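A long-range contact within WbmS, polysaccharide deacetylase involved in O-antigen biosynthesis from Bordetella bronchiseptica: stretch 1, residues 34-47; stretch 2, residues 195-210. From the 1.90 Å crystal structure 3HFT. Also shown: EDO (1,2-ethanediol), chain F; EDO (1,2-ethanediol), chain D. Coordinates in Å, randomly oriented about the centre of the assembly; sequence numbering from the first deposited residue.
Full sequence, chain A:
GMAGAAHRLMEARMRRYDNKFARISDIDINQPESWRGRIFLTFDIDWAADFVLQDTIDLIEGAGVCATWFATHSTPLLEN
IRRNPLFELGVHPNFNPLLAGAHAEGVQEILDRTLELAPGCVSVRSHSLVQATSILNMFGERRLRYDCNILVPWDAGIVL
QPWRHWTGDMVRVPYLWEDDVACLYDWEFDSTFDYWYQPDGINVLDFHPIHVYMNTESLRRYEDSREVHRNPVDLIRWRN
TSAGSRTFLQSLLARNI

Stretch 1, residues 34-47: SWRGRIFLTFDIDW
Stretch 2 (195-210) YWYQPDGINVLDFHPI

Two neighbouring parallel β-strands, residues 39-44 and 203-207, join two stretches whose touching residues are at least 157 positions apart in sequence; their axes approach to 4.6 Å, with N-to-C directions 29° apart, and 1106 Å² is buried. Trp35 (chi1 77°, chi2 76°) opens the contact, its CD1 3.8 Å from Ile202 CB. It also starts a type II turn to Arg38, closed by Arg38 N to Trp35 O at 3.0 Å. Arg36 extends its side chain (t, t, t), laying one guanidinium face against Asp200 O, 3.2 Å from Arg36 NH1, at an angle too poor for a hydrogen bond. Gly37 (phi/psi 75/3) faces the type I turn Gln198-Gly201: Gly37 N donates to Gly201 O (2.8 Å), and Tyr197 OH (chi1 t) to Gly37 O (2.5 Å). A CB on Gly37 would lie 2.9 Å from Pro199 O, and the positive phi itself favours glycine. Arg38 points its CB away, but Arg38 O receives Asn203 N at 3.2 Å and Asn203 ND2 at 3.1 Å. Asn203 (m, chi2 -89°) also braces its own stretch, with ND2 2.9 Å from Gln198 O and OD1 accepting Gln198 N at 2.8 Å.

The register then pairs Ile39-Asn203, Phe40-Val204, Leu41-Leu205, Thr42-Asp206 and Phe43-Phe207, with CA-CA distances of 4.6-5.3 Å. Within the strand, Phe40 and Thr42 each donate through N and accept through O: Phe40 N to Asn203 O (2.8 Å), Leu205 N to Phe40 O (3.0 Å), Thr42 N to Leu205 O (2.9 Å) and Phe207 N to Thr42 O (2.9 Å). Ile39, Leu41 and Phe43, all m, share a sheet face with Asn203, Leu205 and Phe207. There Ile39 CG2 lies 3.9 Å from Leu205 CD1, and Leu41 CD2 4.0 Å from Phe207 CE1. On the other face, Phe40 (m, chi2 77°) sets CE1 3.6 Å from Ile202 CG1, while Thr42 (p) packs CG2 3.6 Å from Val204 CG1 and donates OG1 to Leu205 O (2.7 Å). The Phe43 and Phe207 rings, 27° from parallel, are slid apart, with centroids separated by 5.9 Å.

Asp44 N donates to Phe207 O (3.1 Å). Asp44 (m) and Asp206 (t) bring OD2 to within 2.5 Å of OD2, so one carboxyl group probably holds a proton. Beyond them, Ile45 O is bridged by a water to Ile210 N (2.9 and 3.0 Å from the water). Asp46 (phi/psi 45/51, m) places OD2 3.2 Å from CD2 of His208 (m), the helix N-cap residue, whose NE2 donates to ethanediol F O2 (2.6 Å). Trp47 (m) makes no contact.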

# COMPACT_ATOMS: atom_id res chain seq x y z
N SER A 34 -20.41 -11.13 1.07
CA SER A 34 -19.95 -11.02 -0.31
C SER A 34 -18.47 -11.34 -0.50
O SER A 34 -18.02 -11.52 -1.63
CB SER A 34 -20.25 -9.63 -0.86
OG SER A 34 -19.41 -8.65 -0.30
N TRP A 35 -17.71 -11.39 0.59
CA TRP A 35 -16.27 -11.65 0.50
C TRP A 35 -15.68 -12.61 1.51
O TRP A 35 -14.63 -13.19 1.26
CB TRP A 35 -15.48 -10.35 0.65
CG TRP A 35 -15.36 -9.79 2.09
CD1 TRP A 35 -14.52 -10.26 3.13
CD2 TRP A 35 -16.02 -8.67 2.62
NE1 TRP A 35 -14.67 -9.48 4.24
CE2 TRP A 35 -15.59 -8.50 3.96
CE3 TRP A 35 -16.93 -7.77 2.08
CZ2 TRP A 35 -16.05 -7.47 4.76
CZ3 TRP A 35 -17.39 -6.73 2.88
CH2 TRP A 35 -16.96 -6.58 4.22
N ARG A 36 -16.31 -12.75 2.67
CA ARG A 36 -15.71 -13.51 3.75
C ARG A 36 -15.57 -14.95 3.41
O ARG A 36 -16.55 -15.64 3.08
CB ARG A 36 -16.55 -13.33 5.01
CG ARG A 36 -15.82 -13.57 6.27
CD ARG A 36 -16.73 -13.22 7.43
NE ARG A 36 -16.29 -13.90 8.64
CZ ARG A 36 -15.55 -13.34 9.59
NH1 ARG A 36 -15.16 -12.06 9.49
NH2 ARG A 36 -15.21 -14.07 10.65
N GLY A 37 -14.34 -15.43 3.46
CA GLY A 37 -14.06 -16.83 3.09
C GLY A 37 -14.06 -17.15 1.61
O GLY A 37 -13.87 -18.30 1.22
N ARG A 38 -14.27 -16.15 0.76
CA ARG A 38 -14.35 -16.37 -0.66
C ARG A 38 -12.99 -16.17 -1.28
O ARG A 38 -12.10 -15.55 -0.68
CB ARG A 38 -15.38 -15.44 -1.29
CG ARG A 38 -16.76 -15.60 -0.68
CD ARG A 38 -17.77 -14.74 -1.38
NE ARG A 38 -18.34 -15.41 -2.54
CZ ARG A 38 -19.10 -14.82 -3.48
NH1 ARG A 38 -19.39 -13.51 -3.42
NH2 ARG A 38 -19.57 -15.57 -4.49
N ILE A 39 -12.86 -16.69 -2.49
CA ILE A 39 -11.62 -16.65 -3.24
C ILE A 39 -11.83 -15.80 -4.48
O ILE A 39 -12.83 -15.95 -5.21
CB ILE A 39 -11.18 -18.06 -3.65
CG1 ILE A 39 -10.98 -18.93 -2.38
CG2 ILE A 39 -9.93 -17.97 -4.51
CD1 ILE A 39 -10.83 -20.44 -2.66
N PHE A 40 -10.92 -14.85 -4.68
CA PHE A 40 -10.94 -13.97 -5.85
C PHE A 40 -9.67 -14.18 -6.67
O PHE A 40 -8.58 -13.72 -6.31
CB PHE A 40 -11.03 -12.51 -5.40
CG PHE A 40 -12.27 -12.18 -4.63
CD1 PHE A 40 -12.40 -12.55 -3.32
CD2 PHE A 40 -13.34 -11.54 -5.24
CE1 PHE A 40 -13.55 -12.28 -2.60
CE2 PHE A 40 -14.48 -11.24 -4.52
CZ PHE A 40 -14.59 -11.62 -3.20
N LEU A 41 -9.78 -14.96 -7.75
CA LEU A 41 -8.64 -15.20 -8.63
C LEU A 41 -8.50 -13.98 -9.52
O LEU A 41 -9.48 -13.53 -10.17
CB LEU A 41 -8.86 -16.45 -9.48
CG LEU A 41 -8.96 -17.80 -8.76
CD1 LEU A 41 -9.34 -18.92 -9.75
CD2 LEU A 41 -7.67 -18.12 -8.05
N THR A 42 -7.30 -13.42 -9.54
CA THR A 42 -7.02 -12.24 -10.34
C THR A 42 -5.79 -12.52 -11.21
O THR A 42 -4.86 -13.22 -10.80
CB THR A 42 -6.84 -10.95 -9.48
OG1 THR A 42 -5.62 -11.02 -8.74
CG2 THR A 42 -8.05 -10.72 -8.54
N PHE A 43 -5.81 -11.96 -12.42
CA PHE A 43 -4.77 -12.16 -13.40
C PHE A 43 -4.25 -10.85 -13.93
O PHE A 43 -4.98 -10.09 -14.52
CB PHE A 43 -5.34 -13.03 -14.52
CG PHE A 43 -5.74 -14.40 -14.05
CD1 PHE A 43 -4.82 -15.43 -14.03
CD2 PHE A 43 -7.02 -14.63 -13.58
CE1 PHE A 43 -5.15 -16.66 -13.52
CE2 PHE A 43 -7.38 -15.86 -13.08
CZ PHE A 43 -6.45 -16.87 -13.05
N ASP A 44 -2.99 -10.57 -13.66
CA ASP A 44 -2.27 -9.42 -14.19
C ASP A 44 -1.65 -9.91 -15.53
O ASP A 44 -0.73 -10.75 -15.55
CB ASP A 44 -1.15 -8.99 -13.26
CG ASP A 44 -1.67 -8.35 -11.97
OD1 ASP A 44 -2.87 -8.07 -11.86
OD2 ASP A 44 -0.83 -8.11 -11.08
N ILE A 45 -2.21 -9.43 -16.62
CA ILE A 45 -1.88 -9.96 -17.95
C ILE A 45 -0.40 -9.72 -18.30
O ILE A 45 0.23 -10.57 -18.90
CB ILE A 45 -2.92 -9.47 -18.98
CG1 ILE A 45 -4.31 -10.08 -18.64
CG2 ILE A 45 -2.49 -9.82 -20.45
CD1 ILE A 45 -5.47 -9.61 -19.56
N ASP A 46 0.14 -8.58 -17.89
CA ASP A 46 1.56 -8.23 -18.09
C ASP A 46 2.09 -8.50 -19.50
O ASP A 46 3.14 -9.13 -19.67
CB ASP A 46 2.45 -8.90 -17.04
CG ASP A 46 2.35 -8.22 -15.70
OD1 ASP A 46 1.34 -7.51 -15.50
OD2 ASP A 46 3.25 -8.39 -14.85
N TRP A 47 1.37 -8.00 -20.49
CA TRP A 47 1.82 -8.05 -21.88
C TRP A 47 2.09 -9.44 -22.43
O TRP A 47 2.83 -9.60 -23.39
CB TRP A 47 3.07 -7.14 -22.08
CG TRP A 47 2.78 -5.72 -21.66
CD1 TRP A 47 2.19 -4.75 -22.42
CD2 TRP A 47 2.98 -5.14 -20.36
NE1 TRP A 47 2.04 -3.61 -21.68
CE2 TRP A 47 2.51 -3.81 -20.42
CE3 TRP A 47 3.51 -5.62 -19.15
CZ2 TRP A 47 2.56 -2.95 -19.33
CZ3 TRP A 47 3.57 -4.75 -18.06
CH2 TRP A 47 3.09 -3.44 -18.16
N TYR A 195 -2.72 -23.30 2.41
CA TYR A 195 -2.06 -22.68 3.57
C TYR A 195 -2.39 -21.20 3.78
O TYR A 195 -2.36 -20.70 4.90
CB TYR A 195 -0.54 -22.88 3.48
CG TYR A 195 0.14 -22.40 2.20
CD1 TYR A 195 0.41 -21.06 2.00
CD2 TYR A 195 0.60 -23.31 1.26
CE1 TYR A 195 1.04 -20.61 0.85
CE2 TYR A 195 1.25 -22.88 0.11
CZ TYR A 195 1.48 -21.50 -0.08
OH TYR A 195 2.12 -21.05 -1.22
N TRP A 196 -2.70 -20.53 2.69
CA TRP A 196 -2.97 -19.10 2.68
C TRP A 196 -4.41 -18.73 3.02
O TRP A 196 -4.71 -17.54 3.27
CB TRP A 196 -2.64 -18.57 1.25
CG TRP A 196 -3.19 -19.46 0.21
CD1 TRP A 196 -2.54 -20.47 -0.41
CD2 TRP A 196 -4.53 -19.48 -0.28
NE1 TRP A 196 -3.40 -21.13 -1.27
CE2 TRP A 196 -4.62 -20.52 -1.22
CE3 TRP A 196 -5.67 -18.71 -0.02
CZ2 TRP A 196 -5.82 -20.86 -1.87
CZ3 TRP A 196 -6.84 -19.03 -0.67
CH2 TRP A 196 -6.91 -20.08 -1.60
N TYR A 197 -5.30 -19.73 3.04
CA TYR A 197 -6.74 -19.51 3.13
C TYR A 197 -7.21 -18.96 4.46
O TYR A 197 -6.89 -19.50 5.52
CB TYR A 197 -7.50 -20.82 2.80
CG TYR A 197 -9.00 -20.64 2.79
CD1 TYR A 197 -9.62 -19.87 1.80
CD2 TYR A 197 -9.80 -21.22 3.77
CE1 TYR A 197 -11.03 -19.69 1.80
CE2 TYR A 197 -11.19 -21.06 3.77
CZ TYR A 197 -11.80 -20.28 2.79
OH TYR A 197 -13.16 -20.12 2.82
N GLN A 198 -8.03 -17.92 4.38
CA GLN A 198 -8.67 -17.32 5.51
C GLN A 198 -10.20 -17.55 5.42
O GLN A 198 -10.90 -16.92 4.60
CB GLN A 198 -8.39 -15.81 5.53
CG GLN A 198 -6.90 -15.46 5.37
CD GLN A 198 -6.60 -14.01 5.65
OE1 GLN A 198 -7.51 -13.18 5.80
NE2 GLN A 198 -5.29 -13.70 5.76
N PRO A 199 -10.73 -18.46 6.24
CA PRO A 199 -12.19 -18.65 6.19
C PRO A 199 -12.90 -17.42 6.68
O PRO A 199 -14.09 -17.22 6.39
CB PRO A 199 -12.43 -19.79 7.16
CG PRO A 199 -11.22 -19.94 7.94
CD PRO A 199 -10.09 -19.32 7.24
N ASP A 200 -12.16 -16.59 7.42
CA ASP A 200 -12.67 -15.40 8.08
C ASP A 200 -12.21 -14.08 7.44
O ASP A 200 -12.46 -13.01 8.01
CB ASP A 200 -12.25 -15.37 9.56
CG ASP A 200 -10.75 -15.67 9.79
OD1 ASP A 200 -10.00 -16.02 8.85
OD2 ASP A 200 -10.34 -15.60 10.96
N GLY A 201 -11.60 -14.15 6.28
CA GLY A 201 -11.13 -12.95 5.60
C GLY A 201 -11.36 -13.05 4.12
O GLY A 201 -11.98 -14.02 3.64
N ILE A 202 -10.90 -12.04 3.39
CA ILE A 202 -10.95 -12.03 1.95
C ILE A 202 -9.69 -12.67 1.38
O ILE A 202 -8.60 -12.41 1.86
CB ILE A 202 -11.17 -10.58 1.41
CG1 ILE A 202 -11.58 -10.66 -0.06
CG2 ILE A 202 -9.94 -9.69 1.64
CD1 ILE A 202 -11.88 -9.31 -0.65
N ASN A 203 -9.83 -13.52 0.34
CA ASN A 203 -8.70 -14.24 -0.25
C ASN A 203 -8.49 -13.91 -1.72
O ASN A 203 -9.13 -14.51 -2.61
CB ASN A 203 -8.96 -15.74 -0.12
CG ASN A 203 -9.15 -16.19 1.31
OD1 ASN A 203 -8.16 -16.53 2.00
ND2 ASN A 203 -10.41 -16.27 1.77
N VAL A 204 -7.65 -12.91 -1.99
CA VAL A 204 -7.38 -12.49 -3.35
C VAL A 204 -5.98 -13.00 -3.73
O VAL A 204 -5.00 -12.82 -2.97
CB VAL A 204 -7.48 -10.95 -3.52
CG1 VAL A 204 -7.32 -10.56 -5.00
CG2 VAL A 204 -8.80 -10.40 -2.94
N LEU A 205 -5.90 -13.70 -4.86
CA LEU A 205 -4.63 -14.22 -5.36
C LEU A 205 -4.37 -13.61 -6.72
O LEU A 205 -5.32 -13.34 -7.48
CB LEU A 205 -4.66 -15.76 -5.46
CG LEU A 205 -4.83 -16.55 -4.16
CD1 LEU A 205 -6.32 -16.79 -3.83
CD2 LEU A 205 -4.13 -17.89 -4.22
N ASP A 206 -3.10 -13.36 -7.02
CA ASP A 206 -2.68 -12.77 -8.28
C ASP A 206 -1.75 -13.71 -9.05
O ASP A 206 -0.67 -14.07 -8.56
CB ASP A 206 -1.95 -11.46 -8.00
CG ASP A 206 -1.57 -10.69 -9.26
OD1 ASP A 206 -2.02 -11.04 -10.37
OD2 ASP A 206 -0.84 -9.67 -9.08
N PHE A 207 -2.18 -14.08 -10.26
CA PHE A 207 -1.38 -14.92 -11.17
C PHE A 207 -1.05 -14.17 -12.46
O PHE A 207 -1.82 -13.34 -12.91
CB PHE A 207 -2.15 -16.17 -11.57
CG PHE A 207 -2.38 -17.16 -10.46
CD1 PHE A 207 -3.48 -17.07 -9.63
CD2 PHE A 207 -1.50 -18.23 -10.28
CE1 PHE A 207 -3.69 -18.03 -8.63
CE2 PHE A 207 -1.69 -19.17 -9.27
CZ PHE A 207 -2.79 -19.05 -8.44
N HIS A 208 0.08 -14.50 -13.05
CA HIS A 208 0.47 -14.00 -14.38
C HIS A 208 0.40 -15.16 -15.38
O HIS A 208 0.91 -16.24 -15.11
CB HIS A 208 1.89 -13.44 -14.36
CG HIS A 208 2.06 -12.31 -13.40
ND1 HIS A 208 2.32 -12.52 -12.05
CD2 HIS A 208 1.93 -10.98 -13.56
CE1 HIS A 208 2.38 -11.34 -11.44
NE2 HIS A 208 2.13 -10.39 -12.33
N PRO A 209 -0.25 -14.91 -16.53
CA PRO A 209 -0.33 -15.89 -17.60
C PRO A 209 1.01 -16.53 -17.95
O PRO A 209 1.06 -17.76 -18.09
CB PRO A 209 -0.90 -15.07 -18.76
CG PRO A 209 -1.84 -14.14 -18.08
CD PRO A 209 -1.10 -13.74 -16.79
N ILE A 210 2.07 -15.72 -18.00
CA ILE A 210 3.40 -16.25 -18.31
C ILE A 210 3.82 -17.31 -17.28
O ILE A 210 4.37 -18.34 -17.65
CB ILE A 210 4.49 -15.13 -18.46
CG1 ILE A 210 5.75 -15.73 -19.12
CG2 ILE A 210 4.83 -14.39 -17.09
CD1 ILE A 210 5.50 -16.38 -20.55
C1 EDO F . 2.24 -6.22 -10.07
O1 EDO F . 3.13 -5.75 -11.10
C2 EDO F . 1.91 -7.69 -10.36
O2 EDO F . 1.61 -7.90 -11.77
C1 EDO D . 6.97 -11.10 -13.79
O1 EDO D . 7.12 -12.02 -12.70
C2 EDO D . 5.62 -11.32 -14.47
O2 EDO D . 5.18 -10.13 -15.15
O HOH W 1 1.91 -12.71 -18.03